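Long-range contact in CRISPR-associated endoribonuclease Cas2 (Streptococcus pyogenes serotype M1, PDB 4QR2), which probably acts as a magnesium-dependent nuclease in CRISPR adaptive immunity, working as a homodimer that joins with a Cas1 homodimer: residues L26-Y30 with D50-L55. Coordinates in Å, arbitrary orientation, origin at the centre of the assembly. Residue numbers count along the deposited sequence, not the author numbering.
Sequences LCVDY and DIKHRL
Residues 26-30 carry helix 14-27 into a type I beta turn from Cys27 to Tyr30, closed by Tyr30 N to Cys27 O at 2.9 Å; residues 50-55 are regular alpha-helix, with Arg54 N to Asp50 O at 3.0 Å and Leu55 N to Ile51 O at 2.9 Å. The backbones come closest at Leu26 and Ile51, whose CA atoms lie 7.8 Å apart, a spacing filled by side chains. Asp50 starts the facing surface: its OD2 forms a salt bridge with Arg54 NH2 at 2.8 Å, an i to i+4 pair one helical turn apart. Ile51, in the m,t rotamer, lays CD1 over one face of the Tyr30 ring, 3.4 Å from the centroid and 12° off the normal, a CH-pi contact. The CA-to-CB bond of Arg54 points toward residues 26-30, and its NH2 donates a very short hydrogen bond, 2.4 Å, to Tyr30 OH, meeting the ring at its edge. One face of its guanidinium rests on Leu26, with CD1 3.2 Å from NH1. Leu55 closes the apolar side: its CD2 lies 3.7 Å from Leu26 CD2, with Leu26 in the t,p rotamer, and 4.4 Å from Cys27 SG. Such pairing of the two helices on one face of the antiparallel sheet is characteristic of the ferredoxin-like fold of Cas2. Tyr30 leads into strand 31-35 and is backbone hydrogen-bonded to Ser42 at the end of strand 38-42; Ile51 also touches Val43, while Leu55 packs on Ile66 and Phe68 of strand 65-71 and on Leu82 of the second subunit.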
# COMPACT_ATOMS: atom_id res chain seq x y z
N LEU A 26 -13.23 -8.62 -4.56
CA LEU A 26 -13.96 -7.42 -4.91
C LEU A 26 -13.13 -6.47 -5.75
O LEU A 26 -13.64 -6.02 -6.79
CB LEU A 26 -14.47 -6.73 -3.64
CG LEU A 26 -15.05 -5.30 -3.79
CD1 LEU A 26 -16.20 -5.33 -4.68
CD2 LEU A 26 -15.57 -4.81 -2.45
N CYS A 27 -11.88 -6.20 -5.30
CA CYS A 27 -11.05 -5.16 -5.86
C CYS A 27 -10.60 -5.57 -7.26
O CYS A 27 -10.53 -4.70 -8.12
CB CYS A 27 -9.90 -4.80 -5.05
SG CYS A 27 -10.34 -3.86 -3.56
N VAL A 28 -10.44 -6.88 -7.51
CA VAL A 28 -9.91 -7.29 -8.82
C VAL A 28 -11.00 -7.26 -9.86
O VAL A 28 -10.74 -7.51 -11.05
CB VAL A 28 -9.19 -8.66 -8.76
CG1 VAL A 28 -8.00 -8.62 -7.81
CG2 VAL A 28 -10.11 -9.83 -8.48
N ASP A 29 -12.25 -7.04 -9.44
CA ASP A 29 -13.27 -6.77 -10.40
C ASP A 29 -13.16 -5.36 -10.99
O ASP A 29 -13.87 -5.07 -11.99
CB ASP A 29 -14.64 -6.93 -9.77
CG ASP A 29 -15.21 -8.35 -9.86
OD1 ASP A 29 -14.70 -9.19 -10.63
OD2 ASP A 29 -16.25 -8.63 -9.20
N TYR A 30 -12.33 -4.51 -10.40
CA TYR A 30 -12.25 -3.06 -10.71
C TYR A 30 -10.83 -2.64 -11.03
O TYR A 30 -10.56 -1.46 -11.29
CB TYR A 30 -12.77 -2.19 -9.58
CG TYR A 30 -14.22 -2.43 -9.33
CD1 TYR A 30 -15.21 -1.84 -10.14
CD2 TYR A 30 -14.63 -3.28 -8.32
CE1 TYR A 30 -16.54 -2.09 -9.92
CE2 TYR A 30 -15.95 -3.51 -8.07
CZ TYR A 30 -16.90 -2.94 -8.89
OH TYR A 30 -18.23 -3.20 -8.64
N ASP A 50 -19.97 2.55 -4.47
CA ASP A 50 -20.38 1.14 -4.26
C ASP A 50 -19.32 0.29 -3.69
O ASP A 50 -19.54 -0.45 -2.70
CB ASP A 50 -20.86 0.56 -5.57
CG ASP A 50 -21.56 -0.78 -5.35
OD1 ASP A 50 -22.37 -0.95 -4.39
OD2 ASP A 50 -21.27 -1.64 -6.15
N ILE A 51 -18.13 0.39 -4.25
CA ILE A 51 -17.01 -0.36 -3.68
C ILE A 51 -16.75 -0.04 -2.20
O ILE A 51 -16.49 -0.92 -1.39
CB ILE A 51 -15.78 -0.16 -4.53
CG1 ILE A 51 -16.02 -0.76 -5.89
CG2 ILE A 51 -14.56 -0.84 -3.92
CD1 ILE A 51 -15.02 -0.20 -6.88
N LYS A 52 -16.77 1.22 -1.82
CA LYS A 52 -16.63 1.56 -0.38
C LYS A 52 -17.70 0.90 0.51
O LYS A 52 -17.38 0.34 1.58
CB LYS A 52 -16.69 3.07 -0.19
CG LYS A 52 -15.37 3.71 -0.59
CD LYS A 52 -15.28 5.18 -0.28
CE LYS A 52 -15.89 6.01 -1.37
NZ LYS A 52 -15.58 7.47 -1.20
N HIS A 53 -18.97 0.98 0.11
CA HIS A 53 -20.02 0.31 0.88
C HIS A 53 -19.75 -1.20 1.03
O HIS A 53 -19.90 -1.72 2.10
CB HIS A 53 -21.37 0.47 0.20
CG HIS A 53 -21.91 1.87 0.24
ND1 HIS A 53 -22.93 2.30 -0.59
CD2 HIS A 53 -21.59 2.94 1.02
CE1 HIS A 53 -23.23 3.56 -0.31
NE2 HIS A 53 -22.45 3.97 0.67
N ARG A 54 -19.35 -1.83 -0.06
CA ARG A 54 -19.03 -3.27 -0.04
C ARG A 54 -17.87 -3.65 0.82
O ARG A 54 -17.95 -4.63 1.60
CB ARG A 54 -18.95 -3.83 -1.46
CG ARG A 54 -20.30 -3.79 -2.09
CD ARG A 54 -20.43 -4.70 -3.25
NE ARG A 54 -20.05 -3.96 -4.36
CZ ARG A 54 -19.48 -4.43 -5.46
NH1 ARG A 54 -19.19 -5.73 -5.62
NH2 ARG A 54 -19.16 -3.52 -6.40
N LEU A 55 -16.83 -2.84 0.73
CA LEU A 55 -15.64 -3.05 1.57
C LEU A 55 -15.98 -2.86 2.99
O LEU A 55 -15.51 -3.63 3.87
CB LEU A 55 -14.52 -2.13 1.14
CG LEU A 55 -13.86 -2.40 -0.18
CD1 LEU A 55 -13.02 -1.18 -0.55
CD2 LEU A 55 -12.97 -3.66 -0.06